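Local coordinates for protein elongation factor G (Thermus thermophilus, PDB 2DY1) that binds GTP with a magnesium ion and probably acts as a GTPase of translation elongation, in the manner of the EF-G family, at residues A[147-150]-A[151-155]; A[316-320]-A[321-325]. One frame throughout, in Å; residues are numbered along the deposited sequence.

Contact 1 (147-150 with 151-155) comes first along the chain and contact 2 (316-320 with 321-325) follows it, in series. The first lies in the GTP-binding domain, where helix 142-153 ends and strand 156-165 of the mixed sheet is about to begin. The second belongs to domain 2, at the hairpin between strands 314-316 and 323-332 of an antiparallel sheet. Their centres are about 45 Å apart and their nearest atoms about 35 Å, with no touch and no shared sheet. Each is a local reversal or ending of the chain: one finishes a helix of the nucleotide-binding fold, the other turns between strands in the neighbouring domain.

Contact 1: A[147-150]-A[151-155]; sequences EDLR and STLGP
The guanidinium of R150 meets G154 and P155 obliquely, with NH1 3.6 Å from G154 O and 4.3 Å from P155 CA, where helix 142-153 gives way to loop at its C-terminal end in the P-loop GTPase fold. In the arginine chain CG lies trans to the backbone N (chi1 -174°), and a bend at chi3 brings NH1 near the glycine carbonyl; its NH2 makes a weak hydrogen bond to I156 O farther along. R150 CA also makes a CA-H...O contact to G154 O. G154 is the first residue to leave helical angles. With its positive phi, a CB there would run into the carbonyl oxygen of L153, so that glycine suits the place.

The last helical bonds run from S151 N to E147 O, T152 N to D148 O and L153 N to L149 O, the last of them 2.7 Å long; G154 N reaches R150 O only weakly. On the buried side, L149 and L153 lie alongside each other and point the same way, L149 CD2 3.8 Å from L153 CD1. L149 also rests on V111, and L153 on W119 of helix 113-124. On the exposed side, a water bridges two side chains: it donates to D148 OD1 at 2.6 Å and is hydrogen-bonded to S151 OG at 3.3 Å.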
loop_
_atom_site.group_PDB
_atom_site.type_symbol
_atom_site.label_atom_id
_atom_site.label_comp_id
_atom_site.label_asym_id
_atom_site.label_seq_id
_atom_site.Cartn_x
_atom_site.Cartn_y
_atom_site.Cartn_z
ATOM N N GLU A 147 16.655 23.789 -8.562
ATOM C CA GLU A 147 17.755 23.572 -7.622
ATOM C C GLU A 147 17.344 22.571 -6.544
ATOM O O GLU A 147 18.126 21.708 -6.138
ATOM C CB GLU A 147 18.179 24.886 -6.963
ATOM C CG GLU A 147 18.731 25.907 -7.939
ATOM C CD GLU A 147 19.339 27.110 -7.239
ATOM O OE1 GLU A 147 19.578 28.135 -7.916
ATOM O OE2 GLU A 147 19.589 27.028 -6.015
ATOM N N ASP A 148 16.109 22.682 -6.077
ATOM C CA ASP A 148 15.618 21.777 -5.050
ATOM C C ASP A 148 15.520 20.356 -5.599
ATOM O O ASP A 148 15.805 19.398 -4.894
ATOM C CB ASP A 148 14.245 22.214 -4.544
ATOM C CG ASP A 148 14.289 23.511 -3.750
ATOM O OD1 ASP A 148 15.397 23.965 -3.370
ATOM O OD2 ASP A 148 13.195 24.059 -3.498
ATOM N N LEU A 149 15.093 20.232 -6.852
ATOM C CA LEU A 149 14.985 18.913 -7.473
ATOM C C LEU A 149 16.375 18.296 -7.601
ATOM O O LEU A 149 16.555 17.107 -7.358
ATOM C CB LEU A 149 14.339 19.013 -8.848
ATOM C CG LEU A 149 12.848 19.344 -8.828
ATOM C CD1 LEU A 149 12.355 19.569 -10.246
ATOM C CD2 LEU A 149 12.080 18.199 -8.166
ATOM N N ARG A 150 17.356 19.108 -7.981
ATOM C CA ARG A 150 18.723 18.602 -8.107
ATOM C C ARG A 150 19.241 18.132 -6.742
ATOM O O ARG A 150 19.882 17.079 -6.631
ATOM C CB ARG A 150 19.634 19.688 -8.680
ATOM C CG ARG A 150 21.051 19.190 -8.973
ATOM C CD ARG A 150 21.863 20.242 -9.729
ATOM N NE ARG A 150 21.331 20.518 -11.064
ATOM C CZ ARG A 150 21.291 19.634 -12.058
ATOM N NH1 ARG A 150 21.749 18.398 -11.883
ATOM N NH2 ARG A 150 20.798 19.987 -13.238
ATOM N N SER A 151 18.948 18.909 -5.703
ATOM C CA SER A 151 19.390 18.578 -4.353
ATOM C C SER A 151 18.776 17.290 -3.826
ATOM O O SER A 151 19.429 16.520 -3.125
ATOM C CB SER A 151 19.025 19.703 -3.374
ATOM O OG SER A 151 19.728 20.895 -3.663
ATOM N N THR A 152 17.514 17.070 -4.163
ATOM C CA THR A 152 16.772 15.916 -3.677
ATOM C C THR A 152 16.797 14.667 -4.546
ATOM O O THR A 152 16.904 13.550 -4.030
ATOM C CB THR A 152 15.305 16.316 -3.435
ATOM O OG1 THR A 152 15.262 17.373 -2.471
ATOM C CG2 THR A 152 14.499 15.143 -2.913
ATOM N N LEU A 153 16.691 14.847 -5.856
ATOM C CA LEU A 153 16.655 13.714 -6.781
ATOM C C LEU A 153 17.962 13.417 -7.515
ATOM O O LEU A 153 18.174 12.299 -7.997
ATOM C CB LEU A 153 15.535 13.935 -7.799
ATOM C CG LEU A 153 14.198 14.317 -7.155
ATOM C CD1 LEU A 153 13.158 14.554 -8.244
ATOM C CD2 LEU A 153 13.752 13.232 -6.192
ATOM N N GLY A 154 18.831 14.408 -7.637
ATOM C CA GLY A 154 20.087 14.148 -8.307
ATOM C C GLY A 154 20.248 14.672 -9.717
ATOM O O GLY A 154 20.012 15.858 -9.975
ATOM N N PRO A 155 20.637 13.799 -10.663
ATOM C CA PRO A 155 20.856 14.169 -12.055
ATOM C C PRO A 155 19.656 14.564 -12.909
ATOM O O PRO A 155 19.367 13.939 -13.922
ATOM C CB PRO A 155 21.631 12.972 -12.611
ATOM C CG PRO A 155 21.050 11.833 -11.850
ATOM C CD PRO A 155 20.889 12.359 -10.449
HETATM O O HOH W 1 17.599 22.975 -2.327
#

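Contact 2: A[316-320]-A[321-325]; sequences LQSEA and GQVRL
S318 OG donates to G321 O at 2.7 Å, in the plane of that carbonyl and on a lone pair, bracing the type I turn from S318 to G321, which the bond from G321 N to S318 O closes. The same hydroxyl accepts from A320 N at 3.0 Å, an ST turn, and chi1 of 84° sets it between the backbone nitrogen and carbonyl carbon, from where it reaches both partners. S318 O is gripped twice: G321 N comes from above the carbonyl plane, whereas Q317 NE2 lies in that plane on a lone pair, 3.2 Å away. Q317 can fold back in this way because its chain bends at chi2 (64°). Its side chain crosses that of Q322, but the two amides come too close in the model for their relative placing to be trusted. A leucine in place of Q317 would probably leave S318 O without its in-plane donor, held across the turn by G321 N. G321, at positive phi, has no room for a CB beside A320 O.

Next to the turn, L316 and V323 form an antiparallel hydrogen-bonded pair, with V323 N to L316 O at 2.7 Å and L316 N to V323 O at 2.9 Å. Farther out, L316 CD1 approaches L325 CD1 at 4.3 Å. The hairpin thus joins strands 314-316 and 323-332 of domain 2, while L316, S318 and V323 pack on L362 and Q317 on W363 of strand 361-363.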
loop_
_atom_site.group_PDB
_atom_site.type_symbol
_atom_site.label_atom_id
_atom_site.label_comp_id
_atom_site.label_asym_id
_atom_site.label_seq_id
_atom_site.Cartn_x
_atom_site.Cartn_y
_atom_site.Cartn_z
ATOM N N LEU A 316 -2.945 -17.667 -23.215
ATOM C CA LEU A 316 -1.745 -17.515 -22.410
ATOM C C LEU A 316 -1.792 -18.573 -21.316
ATOM O O LEU A 316 -2.872 -18.917 -20.832
ATOM C CB LEU A 316 -1.717 -16.138 -21.746
ATOM C CG LEU A 316 -1.541 -14.940 -22.673
ATOM C CD1 LEU A 316 -1.853 -13.642 -21.934
ATOM C CD2 LEU A 316 -0.107 -14.943 -23.189
ATOM N N GLN A 317 -0.626 -19.090 -20.936
ATOM C CA GLN A 317 -0.549 -20.069 -19.860
ATOM C C GLN A 317 -0.576 -19.284 -18.545
ATOM O O GLN A 317 -0.205 -18.122 -18.510
ATOM C CB GLN A 317 0.767 -20.848 -19.954
ATOM C CG GLN A 317 0.873 -21.970 -18.947
ATOM C CD GLN A 317 -0.175 -23.038 -19.168
ATOM O OE1 GLN A 317 -0.008 -23.918 -20.016
ATOM N NE2 GLN A 317 -1.273 -22.959 -18.422
ATOM N N SER A 318 -1.021 -19.925 -17.472
ATOM C CA SER A 318 -1.052 -19.283 -16.159
ATOM C C SER A 318 -1.074 -20.401 -15.149
ATOM O O SER A 318 -1.299 -21.565 -15.512
ATOM C CB SER A 318 -2.300 -18.435 -15.971
ATOM O OG SER A 318 -3.408 -19.211 -15.535
ATOM N N GLU A 319 -0.865 -20.059 -13.886
ATOM C CA GLU A 319 -0.858 -21.083 -12.847
ATOM C C GLU A 319 -2.222 -21.756 -12.719
ATOM O O GLU A 319 -2.330 -22.845 -12.152
ATOM C CB GLU A 319 -0.446 -20.473 -11.506
ATOM C CG GLU A 319 0.980 -19.933 -11.470
ATOM C CD GLU A 319 2.049 -21.028 -11.545
ATOM O OE1 GLU A 319 1.701 -22.221 -11.422
ATOM O OE2 GLU A 319 3.235 -20.680 -11.702
ATOM N N ALA A 320 -3.257 -21.115 -13.252
ATOM C CA ALA A 320 -4.613 -21.655 -13.185
ATOM C C ALA A 320 -5.049 -22.273 -14.506
ATOM O O ALA A 320 -6.233 -22.513 -14.721
ATOM C CB ALA A 320 -5.591 -20.564 -12.789
ATOM N N GLY A 321 -4.092 -22.525 -15.384
ATOM C CA GLY A 321 -4.417 -23.114 -16.669
ATOM C C GLY A 321 -4.440 -22.087 -17.780
ATOM O O GLY A 321 -4.123 -20.921 -17.559
ATOM N N GLN A 322 -4.831 -22.524 -18.971
ATOM C CA GLN A 322 -4.890 -21.647 -20.138
ATOM C C GLN A 322 -5.932 -20.556 -20.009
ATOM O O GLN A 322 -7.058 -20.788 -19.551
ATOM C CB GLN A 322 -5.179 -22.465 -21.402
ATOM C CG GLN A 322 -4.049 -23.394 -21.824
ATOM C CD GLN A 322 -2.779 -22.651 -22.200
ATOM O OE1 GLN A 322 -2.773 -21.813 -23.101
ATOM N NE2 GLN A 322 -1.692 -22.961 -21.511
ATOM N N VAL A 323 -5.544 -19.351 -20.413
ATOM C CA VAL A 323 -6.419 -18.196 -20.390
ATOM C C VAL A 323 -6.650 -17.793 -21.836
ATOM O O VAL A 323 -5.743 -17.256 -22.478
ATOM C CB VAL A 323 -5.757 -17.019 -19.641
ATOM C CG1 VAL A 323 -6.637 -15.769 -19.719
ATOM C CG2 VAL A 323 -5.498 -17.425 -18.201
ATOM N N ARG A 324 -7.846 -18.047 -22.363
ATOM C CA ARG A 324 -8.111 -17.642 -23.742
ATOM C C ARG A 324 -8.674 -16.223 -23.816
ATOM O O ARG A 324 -9.445 -15.788 -22.947
ATOM C CB ARG A 324 -9.070 -18.609 -24.448
ATOM C CG ARG A 324 -9.144 -18.354 -25.953
ATOM C CD ARG A 324 -9.740 -19.527 -26.709
ATOM N NE ARG A 324 -9.660 -19.341 -28.157
ATOM C CZ ARG A 324 -10.599 -18.759 -28.900
ATOM N NH1 ARG A 324 -11.709 -18.297 -28.341
ATOM N NH2 ARG A 324 -10.429 -18.650 -30.208
ATOM N N LEU A 325 -8.290 -15.518 -24.871
ATOM C CA LEU A 325 -8.697 -14.129 -25.102
ATOM C C LEU A 325 -9.371 -14.022 -26.461
ATOM O O LEU A 325 -8.769 -13.591 -27.433
ATOM C CB LEU A 325 -7.456 -13.225 -25.060
ATOM C CG LEU A 325 -6.655 -13.207 -23.747
ATOM C CD1 LEU A 325 -5.423 -12.323 -23.884
ATOM C CD2 LEU A 325 -7.540 -12.703 -22.616
#